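Local coordinates for protein spermidine synthase (Corynebacterium glutamicum ATCC 13032, PDB 3GJY) that probably makes spermidine by transferring an aminopropyl group from decarboxylated S-adenosylmethionine to putrescine, at residues P22-L36 with L121-F133. Sequence-based numbering, arbitrary orientation.
With FMT (formic acid), chain B.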
ATOM      1  N   PRO A  22     -21.550  11.007   4.266  1.00 25.68           N
ATOM      2  CA  PRO A  22     -21.940   9.630   4.081  1.00 24.23           C
ATOM      3  C   PRO A  22     -23.193   9.340   4.867  1.00 23.45           C
ATOM      4  O   PRO A  22     -23.506  10.067   5.825  1.00 23.29           O
ATOM      5  CB  PRO A  22     -20.787   8.838   4.700  1.00 23.49           C
ATOM      6  CG  PRO A  22     -19.643   9.769   4.703  1.00 24.44           C
ATOM      7  CD  PRO A  22     -20.206  11.121   4.863  1.00 25.24           C
ATOM      8  N   ILE A  23     -23.895   8.287   4.451  1.00 22.86           N
ATOM      9  CA  ILE A  23     -25.062   7.776   5.142  1.00 22.42           C
ATOM     10  C   ILE A  23     -24.762   6.373   5.642  1.00 21.52           C
ATOM     11  O   ILE A  23     -24.393   5.487   4.849  1.00 20.43           O
ATOM     12  CB  ILE A  23     -26.286   7.730   4.177  1.00 23.07           C
ATOM     13  CG1 ILE A  23     -26.612   9.146   3.682  1.00 25.80           C
ATOM     14  CG2 ILE A  23     -27.507   7.082   4.872  1.00 24.70           C
ATOM     15  CD1 ILE A  23     -27.791   9.210   2.761  1.00 29.08           C
ATOM     16  N   ALA A  24     -24.910   6.154   6.940  1.00 20.42           N
ATOM     17  CA  ALA A  24     -24.604   4.852   7.519  1.00 20.51           C
ATOM     18  C   ALA A  24     -25.487   3.773   6.926  1.00 20.97           C
ATOM     19  O   ALA A  24     -26.674   4.014   6.620  1.00 22.55           O
ATOM     20  CB  ALA A  24     -24.711   4.871   9.031  1.00 21.03           C
ATOM     21  N   GLY A  25     -24.900   2.593   6.734  1.00 20.17           N
ATOM     22  CA  GLY A  25     -25.674   1.471   6.243  1.00 19.70           C
ATOM     23  C   GLY A  25     -24.854   0.504   5.433  1.00 19.15           C
ATOM     24  O   GLY A  25     -23.616   0.541   5.411  1.00 18.56           O
ATOM     25  N   THR A  26     -25.580  -0.382   4.768  1.00 19.76           N
ATOM     26  CA  THR A  26     -25.004  -1.438   3.958  1.00 21.40           C
ATOM     27  C   THR A  26     -25.247  -1.157   2.488  1.00 20.64           C
ATOM     28  O   THR A  26     -26.369  -0.831   2.085  1.00 21.95           O
ATOM     29  CB  THR A  26     -25.659  -2.765   4.315  1.00 22.75           C
ATOM     30  OG1 THR A  26     -25.683  -2.904   5.737  1.00 27.50           O
ATOM     31  CG2 THR A  26     -24.871  -3.914   3.742  1.00 24.55           C
ATOM     32  N   TYR A  27     -24.186  -1.276   1.695  1.00 18.92           N
ATOM     33  CA  TYR A  27     -24.236  -0.984   0.247  1.00 18.22           C
ATOM     34  C   TYR A  27     -23.746  -2.191  -0.536  1.00 18.50           C
ATOM     35  O   TYR A  27     -22.731  -2.824  -0.195  1.00 18.70           O
ATOM     36  CB  TYR A  27     -23.401   0.275  -0.064  1.00 19.21           C
ATOM     37  CG  TYR A  27     -23.962   1.463   0.674  1.00 18.27           C
ATOM     38  CD1 TYR A  27     -24.917   2.282   0.076  1.00 20.31           C
ATOM     39  CD2 TYR A  27     -23.587   1.732   1.994  1.00 16.91           C
ATOM     40  CE1 TYR A  27     -25.489   3.336   0.765  1.00 18.88           C
ATOM     41  CE2 TYR A  27     -24.168   2.794   2.709  1.00 18.05           C
ATOM     42  CZ  TYR A  27     -25.111   3.590   2.084  1.00 18.87           C
ATOM     43  OH  TYR A  27     -25.690   4.649   2.743  1.00 22.89           O
ATOM     44  N   GLU A  28     -24.462  -2.548  -1.594  1.00 19.17           N
ATOM     45  CA  GLU A  28     -24.057  -3.664  -2.420  0.50 19.95           C
ATOM     46  C   GLU A  28     -23.022  -3.193  -3.445  1.00 19.64           C
ATOM     47  O   GLU A  28     -23.338  -2.403  -4.357  1.00 20.92           O
ATOM     48  CB  GLU A  28     -25.297  -4.258  -3.105  0.50 20.85           C
ATOM     49  CG  GLU A  28     -25.025  -5.266  -4.200  0.50 22.79           C
ATOM     50  CD  GLU A  28     -26.319  -5.808  -4.801  0.50 26.75           C
ATOM     51  OE1 GLU A  28     -26.681  -5.396  -5.918  0.50 29.12           O
ATOM     52  OE2 GLU A  28     -26.998  -6.617  -4.138  0.50 29.54           O
ATOM     53  N   GLY A  29     -21.786  -3.623  -3.287  1.00 18.78           N
ATOM     54  CA  GLY A  29     -20.770  -3.319  -4.267  1.00 18.59           C
ATOM     55  C   GLY A  29     -20.828  -4.301  -5.414  1.00 18.38           C
ATOM     56  O   GLY A  29     -21.612  -5.280  -5.419  1.00 19.59           O
ATOM     57  N   GLU A  30     -19.947  -4.099  -6.374  1.00 17.27           N
ATOM     58  CA  GLU A  30     -19.873  -5.016  -7.484  1.00 18.44           C
ATOM     59  C   GLU A  30     -19.215  -6.339  -7.070  1.00 18.66           C
ATOM     60  O   GLU A  30     -19.596  -7.403  -7.580  1.00 21.03           O
ATOM     61  CB  GLU A  30     -19.084  -4.356  -8.610  1.00 18.84           C
ATOM     62  CG  GLU A  30     -19.055  -5.146  -9.861  1.00 21.31           C
ATOM     63  CD  GLU A  30     -18.242  -4.474 -10.981  1.00 24.21           C
ATOM     64  OE1 GLU A  30     -17.468  -3.498 -10.730  1.00 22.99           O
ATOM     65  OE2 GLU A  30     -18.374  -4.949 -12.125  1.00 25.73           O
ATOM     66  N   TYR A  31     -18.240  -6.265  -6.155  1.00 18.48           N
ATOM     67  CA  TYR A  31     -17.460  -7.429  -5.696  1.00 18.88           C
ATOM     68  C   TYR A  31     -17.528  -7.620  -4.180  1.00 19.20           C
ATOM     69  O   TYR A  31     -17.001  -8.607  -3.659  1.00 20.45           O
ATOM     70  CB  TYR A  31     -15.988  -7.298  -6.068  1.00 19.33           C
ATOM     71  CG  TYR A  31     -15.694  -7.530  -7.525  1.00 18.41           C
ATOM     72  CD1 TYR A  31     -15.349  -8.805  -7.989  1.00 18.99           C
ATOM     73  CD2 TYR A  31     -15.751  -6.476  -8.446  1.00 17.62           C
ATOM     74  CE1 TYR A  31     -15.060  -9.019  -9.332  1.00 17.73           C
ATOM     75  CE2 TYR A  31     -15.480  -6.673  -9.779  1.00 17.95           C
ATOM     76  CZ  TYR A  31     -15.132  -7.961 -10.211  1.00 19.41           C
ATOM     77  OH  TYR A  31     -14.836  -8.176 -11.519  1.00 21.64           O
ATOM     78  N   SER A  32     -18.176  -6.710  -3.461  1.00 19.11           N
ATOM     79  CA  SER A  32     -18.170  -6.778  -1.998  0.50 20.02           C
ATOM     80  C   SER A  32     -19.369  -6.101  -1.412  1.00 18.89           C
ATOM     81  O   SER A  32     -19.942  -5.204  -2.041  1.00 21.64           O
ATOM     82  CB  SER A  32     -16.944  -6.075  -1.423  0.50 20.64           C
ATOM     83  OG  SER A  32     -17.099  -4.673  -1.517  0.50 25.13           O
ATOM     84  N   VAL A  33     -19.746  -6.509  -0.201  1.00 18.13           N
ATOM     85  CA  VAL A  33     -20.715  -5.717   0.569  0.50 18.10           C
ATOM     86  C   VAL A  33     -19.950  -4.656   1.340  1.00 17.28           C
ATOM     87  O   VAL A  33     -18.933  -4.944   1.993  1.00 17.41           O
ATOM     88  CB  VAL A  33     -21.638  -6.547   1.492  0.50 18.67           C
ATOM     89  CG1 VAL A  33     -22.376  -7.609   0.685  0.50 17.96           C
ATOM     90  CG2 VAL A  33     -20.890  -7.184   2.661  0.50 20.47           C
ATOM     91  N   ILE A  34     -20.417  -3.424   1.244  1.00 16.99           N
ATOM     92  CA  ILE A  34     -19.718  -2.278   1.836  1.00 16.79           C
ATOM     93  C   ILE A  34     -20.555  -1.734   2.999  1.00 17.75           C
ATOM     94  O   ILE A  34     -21.716  -1.382   2.785  1.00 18.29           O
ATOM     95  CB  ILE A  34     -19.534  -1.165   0.780  1.00 17.49           C
ATOM     96  CG1 ILE A  34     -18.782  -1.698  -0.448  1.00 19.36           C
ATOM     97  CG2 ILE A  34     -18.789   0.025   1.388  1.00 18.68           C
ATOM     98  CD1 ILE A  34     -19.088  -0.926  -1.730  1.00 21.24           C
ATOM     99  N   GLU A  35     -19.965  -1.644   4.189  1.00 17.10           N
ATOM    100  CA  GLU A  35     -20.689  -1.103   5.344  0.50 17.30           C
ATOM    101  C   GLU A  35     -20.049   0.183   5.817  1.00 16.75           C
ATOM    102  O   GLU A  35     -18.836   0.263   5.980  1.00 16.54           O
ATOM    103  CB  GLU A  35     -20.763  -2.109   6.493  0.50 18.40           C
ATOM    104  CG  GLU A  35     -21.654  -1.656   7.632  0.50 19.43           C
ATOM    105  CD  GLU A  35     -23.083  -2.023   7.397  0.50 23.57           C
ATOM    106  OE1 GLU A  35     -23.314  -2.859   6.494  0.50 25.66           O
ATOM    107  OE2 GLU A  35     -23.960  -1.495   8.118  0.50 26.93           O
ATOM    108  N   LEU A  36     -20.890   1.208   6.004  1.00 16.09           N
ATOM    109  CA  LEU A  36     -20.420   2.494   6.508  1.00 15.26           C
ATOM    110  C   LEU A  36     -20.986   2.693   7.893  1.00 15.71           C
ATOM    111  O   LEU A  36     -22.205   2.626   8.075  1.00 16.78           O
ATOM    112  CB  LEU A  36     -20.883   3.624   5.583  1.00 16.29           C
ATOM    113  CG  LEU A  36     -20.570   3.452   4.082  1.00 16.30           C
ATOM    114  CD1 LEU A  36     -21.034   4.669   3.318  1.00 21.63           C
ATOM    115  CD2 LEU A  36     -19.069   3.160   3.785  1.00 18.23           C
ATOM    116  N   LEU A 121     -10.948  -2.292  -8.339  1.00 14.39           N
ATOM    117  CA  LEU A 121     -11.725  -3.336  -9.002  1.00 15.64           C
ATOM    118  C   LEU A 121     -13.246  -3.048  -9.062  1.00 14.17           C
ATOM    119  O   LEU A 121     -13.919  -3.342 -10.065  1.00 16.24           O
ATOM    120  CB  LEU A 121     -11.463  -4.649  -8.245  1.00 17.08           C
ATOM    121  CG  LEU A 121     -12.178  -5.898  -8.764  1.00 19.38           C
ATOM    122  CD1 LEU A 121     -11.663  -6.284 -10.155  1.00 24.33           C
ATOM    123  CD2 LEU A 121     -12.053  -7.030  -7.737  1.00 22.30           C
ATOM    124  N   ASP A 122     -13.759  -2.473  -7.989  1.00 14.08           N
ATOM    125  CA  ASP A 122     -15.182  -2.444  -7.701  1.00 13.65           C
ATOM    126  C   ASP A 122     -15.763  -1.088  -8.106  1.00 13.48           C
ATOM    127  O   ASP A 122     -15.474  -0.073  -7.468  1.00 13.70           O
ATOM    128  CB  ASP A 122     -15.389  -2.764  -6.214  1.00 14.27           C
ATOM    129  CG  ASP A 122     -16.846  -2.993  -5.857  1.00 14.10           C
ATOM    130  OD1 ASP A 122     -17.723  -2.242  -6.356  1.00 15.39           O
ATOM    131  OD2 ASP A 122     -17.100  -3.923  -5.057  1.00 15.65           O
ATOM    132  N   ALA A 123     -16.575  -1.084  -9.178  1.00 13.00           N
ATOM    133  CA  ALA A 123     -17.130   0.177  -9.696  1.00 14.02           C
ATOM    134  C   ALA A 123     -17.955   0.940  -8.637  1.00 14.58           C
ATOM    135  O   ALA A 123     -17.937   2.180  -8.586  1.00 14.52           O
ATOM    136  CB  ALA A 123     -17.998  -0.105 -10.949  1.00 14.66           C
ATOM    137  N   GLU A 124     -18.637   0.198  -7.760  1.00 15.01           N
ATOM    138  CA  GLU A 124     -19.479   0.811  -6.761  1.00 14.98           C
ATOM    139  C   GLU A 124     -18.645   1.400  -5.627  1.00 14.96           C
ATOM    140  O   GLU A 124     -18.936   2.494  -5.137  1.00 15.38           O
ATOM    141  CB  GLU A 124     -20.529  -0.191  -6.225  1.00 16.47           C
ATOM    142  CG  GLU A 124     -21.465   0.416  -5.153  1.00 20.01           C
ATOM    143  CD  GLU A 124     -22.401   1.510  -5.676  1.00 22.97           C
ATOM    144  OE1 GLU A 124     -22.367   1.883  -6.877  1.00 23.35           O
ATOM    145  OE2 GLU A 124     -23.177   2.001  -4.830  1.00 28.42           O
ATOM    146  N   LEU A 125     -17.578   0.698  -5.222  1.00 14.17           N
ATOM    147  CA  LEU A 125     -16.677   1.293  -4.252  1.00 14.46           C
ATOM    148  C   LEU A 125     -16.044   2.567  -4.828  1.00 14.86           C
ATOM    149  O   LEU A 125     -15.925   3.573  -4.119  1.00 14.63           O
ATOM    150  CB  LEU A 125     -15.575   0.333  -3.801  1.00 15.89           C
ATOM    151  CG  LEU A 125     -14.630   0.879  -2.739  1.00 18.52           C
ATOM    152  CD1 LEU A 125     -15.401   1.348  -1.477  1.00 21.52           C
ATOM    153  CD2 LEU A 125     -13.672  -0.256  -2.367  1.00 21.99           C
ATOM    154  N   ALA A 126     -15.657   2.534  -6.106  1.00 12.24           N
ATOM    155  CA  ALA A 126     -15.137   3.722  -6.770  1.00 12.83           C
ATOM    156  C   ALA A 126     -16.135   4.880  -6.742  1.00 12.43           C
ATOM    157  O   ALA A 126     -15.758   6.027  -6.454  1.00 12.64           O
ATOM    158  CB  ALA A 126     -14.706   3.364  -8.227  1.00 13.57           C
ATOM    159  N   ARG A 127     -17.412   4.577  -7.016  1.00 13.36           N
ATOM    160  CA  ARG A 127     -18.443   5.630  -7.052  1.00 13.19           C
ATOM    161  C   ARG A 127     -18.657   6.214  -5.640  1.00 12.65           C
ATOM    162  O   ARG A 127     -18.700   7.445  -5.475  1.00 14.20           O
ATOM    163  CB  ARG A 127     -19.754   5.033  -7.595  1.00 14.49           C
ATOM    164  CG  ARG A 127     -20.814   6.091  -7.860  1.00 16.32           C
ATOM    165  CD  ARG A 127     -22.152   5.473  -8.231  1.00 19.41           C
ATOM    166  NE  ARG A 127     -22.773   4.779  -7.110  1.00 21.22           N
ATOM    167  CZ  ARG A 127     -23.470   5.377  -6.145  1.00 25.15           C
ATOM    168  NH1 ARG A 127     -23.644   6.693  -6.157  1.00 26.88           N
ATOM    169  NH2 ARG A 127     -24.012   4.652  -5.173  1.00 28.71           N
ATOM    170  N   LEU A 128     -18.754   5.339  -4.616  1.00 13.26           N
ATOM    171  CA  LEU A 128     -18.911   5.817  -3.225  1.00 13.56           C
ATOM    172  C   LEU A 128     -17.718   6.658  -2.787  1.00 13.29           C
ATOM    173  O   LEU A 128     -17.878   7.622  -2.062  1.00 13.92           O
ATOM    174  CB  LEU A 128     -19.088   4.636  -2.248  1.00 15.04           C
ATOM    175  CG  LEU A 128     -20.423   3.922  -2.366  1.00 17.60           C
ATOM    176  CD1 LEU A 128     -20.415   2.656  -1.483  1.00 21.02           C
ATOM    177  CD2 LEU A 128     -21.571   4.837  -1.974  1.00 22.32           C
ATOM    178  N   SER A 129     -16.501   6.263  -3.206  1.00 13.44           N
ATOM    179  CA  SER A 129     -15.311   7.028  -2.845  1.00 13.32           C
ATOM    180  C   SER A 129     -15.394   8.451  -3.374  1.00 11.72           C
ATOM    181  O   SER A 129     -15.177   9.431  -2.624  1.00 12.46           O
ATOM    182  CB  SER A 129     -14.022   6.382  -3.342  1.00 12.98           C
ATOM    183  OG  SER A 129     -13.836   5.092  -2.752  1.00 16.23           O
ATOM    184  N   ARG A 130     -15.736   8.585  -4.668  1.00 12.11           N
ATOM    185  CA  ARG A 130     -15.840   9.929  -5.258  1.00 11.92           C
ATOM    186  C   ARG A 130     -16.953  10.755  -4.600  1.00 12.00           C
ATOM    187  O   ARG A 130     -16.764  11.957  -4.376  1.00 13.91           O
ATOM    188  CB  ARG A 130     -16.082   9.792  -6.770  1.00 12.39           C
ATOM    189  CG  ARG A 130     -16.256  11.093  -7.551  1.00 11.49           C
ATOM    190  CD  ARG A 130     -15.096  12.059  -7.434  1.00 12.09           C
ATOM    191  NE  ARG A 130     -13.876  11.530  -8.056  1.00 11.69           N
ATOM    192  CZ  ARG A 130     -12.660  12.018  -7.833  1.00 12.40           C
ATOM    193  NH1 ARG A 130     -12.493  12.977  -6.929  1.00 13.84           N
ATOM    194  NH2 ARG A 130     -11.596  11.485  -8.460  1.00 12.66           N
ATOM    195  N   GLU A 131     -18.076  10.111  -4.263  1.00 12.08           N
ATOM    196  CA  GLU A 131     -19.222  10.850  -3.727  0.50 11.97           C
ATOM    197  C   GLU A 131     -19.024  11.208  -2.249  1.00 12.74           C
ATOM    198  O   GLU A 131     -19.315  12.336  -1.835  1.00 13.62           O
ATOM    199  CB  GLU A 131     -20.519  10.038  -3.880  0.50 12.29           C
ATOM    200  CG  GLU A 131     -21.011   9.775  -5.311  0.50 12.79           C
ATOM    201  CD  GLU A 131     -21.368  10.999  -6.115  0.50 14.62           C
ATOM    202  OE1 GLU A 131     -21.503  12.118  -5.545  0.50 14.82           O
ATOM    203  OE2 GLU A 131     -21.493  10.815  -7.357  0.50 15.16           O
ATOM    204  N   TRP A 132     -18.506  10.263  -1.448  1.00 12.64           N
ATOM    205  CA  TRP A 132     -18.613  10.370   0.012  1.00 13.39           C
ATOM    206  C   TRP A 132     -17.330  10.318   0.805  1.00 13.17           C
ATOM    207  O   TRP A 132     -17.353  10.625   1.994  1.00 13.79           O
ATOM    208  CB  TRP A 132     -19.530   9.236   0.534  1.00 13.53           C
ATOM    209  CG  TRP A 132     -20.995   9.506   0.390  1.00 14.62           C
ATOM    210  CD1 TRP A 132     -21.588  10.695   0.070  1.00 17.00           C
ATOM    211  CD2 TRP A 132     -22.056   8.568   0.602  1.00 15.09           C
ATOM    212  NE1 TRP A 132     -22.963  10.558   0.083  1.00 19.25           N
ATOM    213  CE2 TRP A 132     -23.281   9.264   0.391  1.00 17.07           C
ATOM    214  CE3 TRP A 132     -22.094   7.223   0.983  1.00 16.53           C
ATOM    215  CZ2 TRP A 132     -24.534   8.638   0.532  1.00 18.90           C
ATOM    216  CZ3 TRP A 132     -23.345   6.588   1.113  1.00 18.35           C
ATOM    217  CH2 TRP A 132     -24.535   7.310   0.894  1.00 20.19           C
ATOM    218  N   PHE A 133     -16.230   9.863   0.214  1.00 12.05           N
ATOM    219  CA  PHE A 133     -15.030   9.640   1.008  1.00 12.54           C
ATOM    220  C   PHE A 133     -14.019  10.780   0.967  1.00 12.37           C
ATOM    221  O   PHE A 133     -12.849  10.619   1.342  1.00 13.02           O
ATOM    222  CB  PHE A 133     -14.391   8.257   0.808  1.00 13.10           C
ATOM    223  CG  PHE A 133     -15.346   7.079   0.990  1.00 12.46           C
ATOM    224  CD1 PHE A 133     -16.522   7.165   1.766  1.00 13.75           C
ATOM    225  CD2 PHE A 133     -15.060   5.881   0.315  1.00 13.39           C
ATOM    226  CE1 PHE A 133     -17.396   6.041   1.889  1.00 15.25           C
ATOM    227  CE2 PHE A 133     -15.896   4.759   0.429  1.00 15.80           C
ATOM    228  CZ  PHE A 133     -17.086   4.846   1.208  1.00 16.32           C
TER
HETATM  229  C   FMT B 315     -11.216   2.164  -3.202  1.00 28.84           C
HETATM  230  O1  FMT B 315     -12.060   3.051  -3.298  1.00 31.28           O
HETATM  231  O2  FMT B 315     -10.217   2.068  -3.909  1.00 27.72           O
HETATM  232  O   HOH W   1     -14.902  -4.991  -3.719  1.00 25.49           O
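Trp132, on the last turn of helix 123-132, offers one indole face to Pro22 CA and Ile23 N. Pro22 CA makes a CH-pi contact with the five-membered ring, 3.8 Å from its centroid, while Ile23 N is buried without a polar partner. The six-membered ring turns its edge to the face of Tyr27 in an offset edge-to-face pair, planes at 80°. Tyr27 OH donates to Ile23 O (2.6 Å), which ties the phenol end to the Ile23 backbone beside the indole edge. Trp132 borders the tightly packed, buried part: Leu36 divides its methyls, CD1 against Trp132 CE3 (3.6 Å) and CD2 against Phe133 CZ, and Ile34 CD1 meets Leu128 CD1 tip to tip.

At the hairpin turn, Glu30 and Tyr31 form the solvent side, with the Asp122 carboxylate buried behind them. Asp122, the helix N-cap, swings CG away from its own backbone N (chi1 -170°). OD1 accepts from Glu30 N (2.9 Å), Glu124 N and Leu125 N, and OD2 takes Tyr31 N (2.8 Å) from above the carboxylate plane. The extended Glu30 side chain accepts from Ala123 N at OE1 (3.0 Å, N-H...O 170°). Leu121 CD2 covers the centre of one Tyr31 ring face.

One carboxylate thus caps the helix and pins the turn, joining the N-terminal antiparallel sheet to the Rossmann-like domain; the converging N-H groups and helix start probably stabilise its negative charge, opposed in part by the nearby Glu30 carboxylate.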